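Local structure of actin-related protein 8 (Homo sapiens, 4FO0) at residues I221-G226 and I572-W577; Q234-A239 and G266-N271; H332-R337 and L344-R349. The protein binds ATP with low basal ATPase activity, does not polymerise, and is a proposed core component of the chromatin-remodelling INO80 complex. One frame throughout, in Å; residues are numbered along the deposited sequence.

Contact 1: I221-G226 and I572-W577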
# COMPACT_ATOMS: atom_id res chain seq x y z
N ILE A 221 -3.33 6.55 21.29
CA ILE A 221 -4.37 7.50 20.92
C ILE A 221 -5.05 8.16 22.13
O ILE A 221 -5.16 9.38 22.22
CB ILE A 221 -5.49 6.83 20.11
CG1 ILE A 221 -4.95 6.25 18.81
CG2 ILE A 221 -6.57 7.84 19.82
CD1 ILE A 221 -4.26 7.28 17.99
N LEU A 222 -5.51 7.32 23.05
CA LEU A 222 -6.27 7.79 24.20
C LEU A 222 -5.40 8.44 25.28
O LEU A 222 -5.66 9.57 25.70
CB LEU A 222 -7.09 6.63 24.79
CG LEU A 222 -8.19 6.13 23.86
CD1 LEU A 222 -8.95 5.01 24.51
CD2 LEU A 222 -9.13 7.26 23.47
N MET A 223 -4.36 7.73 25.71
CA MET A 223 -3.55 8.16 26.83
C MET A 223 -2.43 9.15 26.48
O MET A 223 -2.21 10.13 27.19
CB MET A 223 -2.95 6.95 27.58
CG MET A 223 -3.97 6.00 28.20
SD MET A 223 -5.26 6.80 29.22
CE MET A 223 -6.30 7.47 27.93
N LYS A 224 -1.72 8.91 25.39
CA LYS A 224 -0.56 9.74 25.06
C LYS A 224 -0.94 10.97 24.23
O LYS A 224 -0.39 12.04 24.41
CB LYS A 224 0.49 8.92 24.31
CG LYS A 224 1.08 7.78 25.10
CD LYS A 224 2.34 8.24 25.82
CE LYS A 224 3.02 7.08 26.53
NZ LYS A 224 3.31 5.95 25.60
N MET A 225 -1.87 10.81 23.30
CA MET A 225 -2.19 11.90 22.39
C MET A 225 -3.37 12.74 22.90
O MET A 225 -3.44 13.95 22.62
CB MET A 225 -2.47 11.38 20.99
CG MET A 225 -1.24 11.06 20.18
SD MET A 225 -1.71 10.34 18.61
CE MET A 225 -1.67 11.75 17.52
N GLY A 226 -4.29 12.12 23.62
CA GLY A 226 -5.33 12.86 24.31
C GLY A 226 -6.71 12.92 23.69
O GLY A 226 -7.52 13.76 24.07
N ILE A 572 -14.84 3.75 22.63
CA ILE A 572 -14.18 3.46 23.89
C ILE A 572 -13.57 4.75 24.36
O ILE A 572 -12.83 5.40 23.62
CB ILE A 572 -13.07 2.42 23.71
CG1 ILE A 572 -13.67 1.09 23.24
CG2 ILE A 572 -12.31 2.25 25.01
CD1 ILE A 572 -12.62 0.03 22.94
N TYR A 573 -13.87 5.13 25.60
CA TYR A 573 -13.45 6.43 26.12
C TYR A 573 -12.27 6.31 27.05
O TYR A 573 -12.00 5.25 27.61
CB TYR A 573 -14.63 7.14 26.80
CG TYR A 573 -15.71 7.52 25.81
CD1 TYR A 573 -15.62 8.70 25.06
CD2 TYR A 573 -16.81 6.68 25.58
CE1 TYR A 573 -16.60 9.04 24.13
CE2 TYR A 573 -17.79 7.01 24.64
CZ TYR A 573 -17.68 8.20 23.92
OH TYR A 573 -18.64 8.56 23.00
N GLN A 574 -11.57 7.43 27.21
CA GLN A 574 -10.35 7.48 28.00
C GLN A 574 -10.42 6.76 29.34
O GLN A 574 -9.55 5.95 29.66
CB GLN A 574 -9.94 8.91 28.25
CG GLN A 574 -9.28 9.60 27.10
CD GLN A 574 -8.38 10.72 27.57
OE1 GLN A 574 -7.71 10.59 28.61
NE2 GLN A 574 -8.36 11.82 26.84
N ARG A 575 -11.44 7.08 30.13
CA ARG A 575 -11.47 6.56 31.49
C ARG A 575 -11.77 5.07 31.54
O ARG A 575 -11.19 4.34 32.35
CB ARG A 575 -12.41 7.36 32.40
CG ARG A 575 -11.93 7.37 33.85
CD ARG A 575 -12.64 8.41 34.68
NE ARG A 575 -14.08 8.15 34.78
CZ ARG A 575 -14.74 8.06 35.93
NH1 ARG A 575 -14.11 8.23 37.08
NH2 ARG A 575 -16.05 7.82 35.92
N GLU A 576 -12.65 4.60 30.66
CA GLU A 576 -12.88 3.16 30.55
C GLU A 576 -11.58 2.45 30.18
O GLU A 576 -11.31 1.33 30.62
CB GLU A 576 -13.95 2.86 29.51
CG GLU A 576 -15.18 3.76 29.62
CD GLU A 576 -16.11 3.64 28.41
OE1 GLU A 576 -17.35 3.73 28.59
OE2 GLU A 576 -15.62 3.46 27.27
N TRP A 577 -10.75 3.11 29.38
CA TRP A 577 -9.49 2.54 29.00
C TRP A 577 -8.52 2.53 30.14
O TRP A 577 -7.95 1.48 30.48
CB TRP A 577 -8.89 3.29 27.82
CG TRP A 577 -7.63 2.63 27.33
CD1 TRP A 577 -6.32 3.04 27.55
CD2 TRP A 577 -7.52 1.40 26.56
NE1 TRP A 577 -5.44 2.17 26.97
CE2 TRP A 577 -6.09 1.17 26.36
CE3 TRP A 577 -8.42 0.50 26.02
CZ2 TRP A 577 -5.62 0.09 25.65
CZ3 TRP A 577 -7.93 -0.59 25.31
CH2 TRP A 577 -6.56 -0.79 25.13

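Contact 2: Q234-A239 and G266-N271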
# COMPACT_ATOMS: atom_id res chain seq x y z
N GLN A 234 -11.54 -2.72 11.11
CA GLN A 234 -10.67 -3.29 10.09
C GLN A 234 -10.78 -2.52 8.79
O GLN A 234 -11.86 -2.10 8.41
CB GLN A 234 -11.02 -4.73 9.86
CG GLN A 234 -10.96 -5.53 11.12
CD GLN A 234 -11.64 -6.85 10.95
OE1 GLN A 234 -10.99 -7.87 10.76
NE2 GLN A 234 -12.97 -6.83 11.00
N GLU A 235 -9.65 -2.36 8.12
CA GLU A 235 -9.61 -1.57 6.91
C GLU A 235 -10.44 -2.26 5.82
O GLU A 235 -10.98 -1.60 4.93
CB GLU A 235 -8.15 -1.29 6.48
CG GLU A 235 -7.37 -2.51 5.98
CD GLU A 235 -5.83 -2.39 6.09
OE1 GLU A 235 -5.17 -3.45 6.19
OE2 GLU A 235 -5.29 -1.27 6.07
N SER A 236 -10.56 -3.58 5.90
CA SER A 236 -11.33 -4.32 4.90
C SER A 236 -12.84 -4.02 4.98
O SER A 236 -13.50 -3.81 3.97
CB SER A 236 -11.10 -5.82 5.07
OG SER A 236 -11.22 -6.18 6.43
N VAL A 237 -13.38 -4.00 6.19
CA VAL A 237 -14.79 -3.69 6.35
C VAL A 237 -15.04 -2.25 5.95
O VAL A 237 -16.02 -1.94 5.26
CB VAL A 237 -15.25 -3.91 7.79
CG1 VAL A 237 -16.69 -3.47 7.94
CG2 VAL A 237 -15.08 -5.35 8.18
N CYS A 238 -14.14 -1.36 6.37
CA CYS A 238 -14.24 0.05 6.00
C CYS A 238 -14.28 0.23 4.49
O CYS A 238 -15.07 1.02 3.97
CB CYS A 238 -13.12 0.85 6.63
SG CYS A 238 -13.31 1.02 8.43
N ALA A 239 -13.43 -0.51 3.79
CA ALA A 239 -13.44 -0.46 2.34
C ALA A 239 -14.84 -0.74 1.79
O ALA A 239 -15.27 -0.07 0.85
CB ALA A 239 -12.44 -1.45 1.77
N GLY A 266 -20.50 -5.97 7.00
CA GLY A 266 -19.68 -5.47 8.09
C GLY A 266 -18.88 -6.56 8.79
O GLY A 266 -18.27 -6.33 9.84
N VAL A 267 -18.86 -7.75 8.21
CA VAL A 267 -18.11 -8.83 8.83
C VAL A 267 -17.10 -9.46 7.89
O VAL A 267 -17.45 -10.00 6.84
CB VAL A 267 -19.05 -9.91 9.37
CG1 VAL A 267 -18.26 -10.95 10.14
CG2 VAL A 267 -20.10 -9.29 10.24
N SER A 268 -15.83 -9.39 8.28
CA SER A 268 -14.78 -10.10 7.58
C SER A 268 -14.75 -11.53 8.09
O SER A 268 -14.55 -11.77 9.28
CB SER A 268 -13.44 -9.42 7.81
OG SER A 268 -12.40 -10.21 7.25
N HIS A 269 -14.96 -12.49 7.20
CA HIS A 269 -14.96 -13.88 7.63
C HIS A 269 -13.54 -14.40 7.84
O HIS A 269 -12.80 -14.58 6.88
CB HIS A 269 -15.73 -14.74 6.62
CG HIS A 269 -17.18 -14.38 6.52
ND1 HIS A 269 -17.97 -14.16 7.63
CD2 HIS A 269 -17.97 -14.18 5.44
CE1 HIS A 269 -19.19 -13.84 7.24
NE2 HIS A 269 -19.22 -13.85 5.92
N ARG A 270 -13.18 -14.63 9.10
CA ARG A 270 -11.84 -15.09 9.47
C ARG A 270 -11.27 -16.15 8.54
O ARG A 270 -10.11 -16.06 8.12
CB ARG A 270 -11.84 -15.68 10.88
CG ARG A 270 -11.96 -14.70 12.00
CD ARG A 270 -11.85 -15.43 13.32
NE ARG A 270 -11.92 -14.53 14.47
CZ ARG A 270 -10.85 -14.04 15.10
NH1 ARG A 270 -9.63 -14.39 14.71
NH2 ARG A 270 -11.02 -13.23 16.14
N ASN A 271 -12.07 -17.17 8.24
CA ASN A 271 -11.61 -18.28 7.42
C ASN A 271 -11.23 -17.88 6.01
O ASN A 271 -10.63 -18.67 5.28
CB ASN A 271 -12.67 -19.38 7.37
CG ASN A 271 -12.82 -20.10 8.69
OD1 ASN A 271 -11.94 -20.03 9.56
ND2 ASN A 271 -13.93 -20.81 8.84

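Contact 3: H332-R337 and L344-R349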
# COMPACT_ATOMS: atom_id res chain seq x y z
N HIS A 332 9.87 6.06 -25.19
CA HIS A 332 9.42 6.77 -24.00
C HIS A 332 10.46 7.80 -23.55
O HIS A 332 11.64 7.75 -23.92
CB HIS A 332 9.18 5.80 -22.85
CG HIS A 332 8.14 4.76 -23.14
ND1 HIS A 332 6.79 5.02 -23.08
CD2 HIS A 332 8.26 3.45 -23.48
CE1 HIS A 332 6.12 3.92 -23.37
NE2 HIS A 332 6.99 2.95 -23.62
N GLU A 333 10.02 8.74 -22.72
CA GLU A 333 10.99 9.61 -22.09
C GLU A 333 10.58 9.84 -20.66
O GLU A 333 9.40 9.77 -20.33
CB GLU A 333 11.10 10.93 -22.84
CG GLU A 333 9.86 11.80 -22.73
CD GLU A 333 9.92 12.99 -23.68
OE1 GLU A 333 9.04 13.89 -23.55
OE2 GLU A 333 10.84 13.02 -24.55
N PHE A 334 11.56 10.11 -19.81
CA PHE A 334 11.26 10.45 -18.43
C PHE A 334 12.25 11.48 -17.92
O PHE A 334 13.35 11.64 -18.47
CB PHE A 334 11.27 9.19 -17.55
CG PHE A 334 12.63 8.54 -17.41
CD1 PHE A 334 13.08 7.62 -18.35
CD2 PHE A 334 13.43 8.81 -16.31
CE1 PHE A 334 14.33 7.01 -18.20
CE2 PHE A 334 14.68 8.20 -16.16
CZ PHE A 334 15.13 7.29 -17.10
N GLN A 335 11.85 12.19 -16.87
CA GLN A 335 12.69 13.20 -16.24
C GLN A 335 13.36 12.71 -14.95
O GLN A 335 12.85 11.83 -14.27
CB GLN A 335 11.87 14.43 -15.91
CG GLN A 335 11.28 15.13 -17.11
CD GLN A 335 10.66 16.47 -16.75
OE1 GLN A 335 10.78 16.94 -15.62
NE2 GLN A 335 9.99 17.09 -17.71
N ILE A 336 14.49 13.30 -14.61
CA ILE A 336 14.98 13.21 -13.25
C ILE A 336 15.25 14.62 -12.75
O ILE A 336 15.96 15.38 -13.38
CB ILE A 336 16.25 12.38 -13.12
CG1 ILE A 336 16.09 11.01 -13.80
CG2 ILE A 336 16.58 12.21 -11.64
CD1 ILE A 336 17.28 10.06 -13.58
N ARG A 337 14.66 14.97 -11.61
CA ARG A 337 14.88 16.26 -10.99
C ARG A 337 15.29 16.06 -9.53
O ARG A 337 14.57 16.43 -8.61
CB ARG A 337 13.61 17.11 -11.06
CG ARG A 337 13.15 17.37 -12.48
CD ARG A 337 11.99 18.34 -12.52
NE ARG A 337 11.82 18.95 -13.84
CZ ARG A 337 12.34 20.12 -14.19
NH1 ARG A 337 13.06 20.82 -13.33
NH2 ARG A 337 12.15 20.60 -15.42
N LEU A 344 17.03 16.66 -15.72
CA LEU A 344 17.40 15.76 -16.81
C LEU A 344 16.22 15.14 -17.53
O LEU A 344 15.20 14.80 -16.92
CB LEU A 344 18.29 14.65 -16.29
CG LEU A 344 19.64 15.11 -15.76
CD1 LEU A 344 20.28 13.98 -14.98
CD2 LEU A 344 20.53 15.52 -16.92
N LEU A 345 16.36 14.99 -18.84
CA LEU A 345 15.35 14.31 -19.64
C LEU A 345 15.99 13.16 -20.41
O LEU A 345 16.95 13.35 -21.14
CB LEU A 345 14.72 15.27 -20.63
CG LEU A 345 13.72 14.57 -21.54
CD1 LEU A 345 12.47 14.26 -20.75
CD2 LEU A 345 13.41 15.44 -22.73
N TYR A 346 15.44 11.96 -20.22
CA TYR A 346 15.94 10.73 -20.82
C TYR A 346 15.00 10.15 -21.89
O TYR A 346 13.79 10.00 -21.65
CB TYR A 346 16.11 9.66 -19.75
CG TYR A 346 17.33 9.80 -18.88
CD1 TYR A 346 18.51 9.14 -19.21
CD2 TYR A 346 17.29 10.54 -17.70
CE1 TYR A 346 19.63 9.24 -18.41
CE2 TYR A 346 18.42 10.66 -16.89
CZ TYR A 346 19.58 10.01 -17.25
OH TYR A 346 20.71 10.10 -16.47
N GLN A 347 15.55 9.82 -23.05
CA GLN A 347 14.85 8.98 -24.02
C GLN A 347 15.13 7.52 -23.70
O GLN A 347 16.27 7.14 -23.40
CB GLN A 347 15.35 9.23 -25.44
CG GLN A 347 15.32 10.67 -25.89
CD GLN A 347 13.94 11.27 -25.75
OE1 GLN A 347 12.96 10.72 -26.24
NE2 GLN A 347 13.87 12.42 -25.08
N PHE A 348 14.12 6.68 -23.77
CA PHE A 348 14.44 5.27 -23.97
C PHE A 348 13.32 4.38 -24.42
O PHE A 348 12.15 4.76 -24.42
CB PHE A 348 15.21 4.67 -22.79
CG PHE A 348 14.35 4.09 -21.74
CD1 PHE A 348 14.74 2.93 -21.08
CD2 PHE A 348 13.17 4.72 -21.36
CE1 PHE A 348 13.97 2.39 -20.08
CE2 PHE A 348 12.38 4.18 -20.36
CZ PHE A 348 12.78 3.01 -19.72
N ARG A 349 13.72 3.20 -24.86
CA ARG A 349 12.81 2.29 -25.54
C ARG A 349 12.42 1.13 -24.64
O ARG A 349 13.29 0.47 -24.06
CB ARG A 349 13.47 1.80 -26.81
CG ARG A 349 12.51 1.50 -27.91
CD ARG A 349 13.29 1.29 -29.18
NE ARG A 349 13.26 2.49 -30.01
CZ ARG A 349 13.98 2.64 -31.11
NH1 ARG A 349 14.79 1.66 -31.50
NH2 ARG A 349 13.89 3.75 -31.82

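Contact 1: I221-G226 and I572-W577
Gln574 lays its side chain across the last turn of the helix that carries Leu222 and Met223. A chi1 of -77° puts Gln574 CG beside the backbone N, and the chain, extended from there, slides past Met223, which runs the opposite way. Gln574 CB meets Met223 CE at 3.9 Å, and Gln574 CG is scarcely nearer to the same methyl. Gln574 CD lies 3.5 Å from Leu222 O, while Gln574 OE1 sits 3.5 Å from Met223 CE. At the tip, Gln574 NE2 makes a weak hydrogen bond to the carbonyl of Phe227, just past the end of the helix.

An alanine at Gln574 would probably leave Phe227 O without this weak donor and open a gap beside the Met223 methyl and the Leu222 carbonyl.

The other half of the contact is apolar. Leu222 and Trp577 cross at about a right angle, with Leu222 CD1 touching Trp577 CB at 3.7 Å. Met223 CG comes up to the indole edge, 3.8 Å from Trp577 CD1. Met223 SD also lies at that edge, 5.4 Å from the centroid of the five-membered ring of Trp577, a Met-aromatic contact. Trp577 NE1 is hydrogen-bonded to Asn219 OD1, on helix 211-225 three residues before Leu222.

The contact joins helix 211-225 to the short strand 572-573 and the helix after it, in what probably corresponds to subdomain 1 of actin. Strand 572-573 pairs antiparallel with strand 229-234, and Ile230 packs against both Leu222 and Ile572.

The apolar contacts of Leu222, Met223 and Trp577 imply a hold in which van der Waals packing has a large share, while the indole N-H is bonded to Asn219 and the amide only weakly to Phe227 O.

Contact 2: Q234-A239 and G266-N271
The Gln234 amide and the Gly266 peptide are the flat groups that meet the opposite segment. The end of the Gln234 side chain lies beside Ser268 CB. Val237 CG2 stands over one face of the Gly266 carbonyl group, 3.7 Å from Gly266 O, and Val237 CG1, on the same side, is displaced toward Gly266 CA. Val237 CG1, anti to its backbone N (chi1 176°), reaches Gly266 CA at 3.6 Å. Within the loop, the carbonyl O of Val267 sits over the centre of one face of the His269 ring, 4.2 Å above its plane.

Ser236 and Ser268 approach through Ser236 OG and Ser268 CB, 4.2 Å apart. Their hydroxyls are joined indirectly: each hydrogen-bonds Asp207 OD1, and Ser268 OG is also bonded to Arg273 NE.

Gln234 is the N-cap residue of helix 235-243, which probably corresponds to the hinge helix of actin. Here its first turn meets the loop after strand 258-264. The Ser236 side chain is about 7 Å from that of Asp252, an ATP-binding residue, and about 11 Å from the bound magnesium ion.

With no hydrogen bond running directly across, the contact combines valine-on-peptide packing with a buried pair of hydroxyls whose polarity is met by Asp207 and, for Ser268, Arg273.

Contact 3: H332-R337 and L344-R349
Phe334 and Tyr346 hold their rings nearly parallel, planes at 9°, but slid so far apart that they barely overlap, with centroids 5.0 Å from each other. What lies over the Phe334 face is Tyr346 CB, 3.8 Å from the ring centroid in a CH-pi contact. Toward Phe348 the same ring turns its edge: the planes meet at 74° in an offset edge-to-face pair, and Phe334 CE1 stands over the Phe348 face toward the rim. A chi1 of 67° sets Phe334 CG in the crowded position between its backbone N and carbonyl carbon, and from there the ring lies against Tyr346 CB. Phe334, Tyr346 and Phe348 form an aromatic cluster; Ile336 packs against it, Ile336 CD1 lying 3.6 Å from Tyr346 CE2.

These residues occupy one face of an antiparallel beta hairpin, probably the counterpart of one in actin subdomain 4, within a three-stranded sheet completed by strand 115-118. Ile336-Leu344 and His332-Phe348 are hydrogen-bonded pairs with a bond in each direction, and between them Tyr346 N donates to Phe334 O at 2.7 Å. Helix 306-319 packs on the aromatic face through Leu315 against Phe334 and Phe319 against Phe348.

On the other face Glu333 and Gln347 lie side by side and point the same way, their carboxylate and amide planes turned steeply against each other. Gln347 NE2 donates to the anti side of Glu333 OE2 at 3.1 Å. Next to them Leu345 CD1 meets Gln335 CG at 3.9 Å. Gln335 OE1 accepts a hydrogen bond of 2.9 Å from Arg337 NE, lying in the guanidinium plane, while Arg337 NH1 bonds the carbonyl of Ser121.

Overall arrangement
Contact 2 is the most buried of the three and comes near an ATP-binding residue, Asp252; contacts 1 and 3 are partly buried, away from the known sites, and on opposite sides of the chain's centre, their own centres about 51 Å apart. Strand 229-234 links contacts 1 and 2: it pairs with strand 572-573, and its last residue, Gln234, is the N-cap of the helix of contact 2. Along the chain, contacts 2 and 3 both fall inside the long loop closed by contact 1. Chemistry differs too: contact 3, within one hairpin, adds backbone bonds and a side-chain bond to its aromatic packing, while contacts 1 and 2 join separate elements mainly by packing.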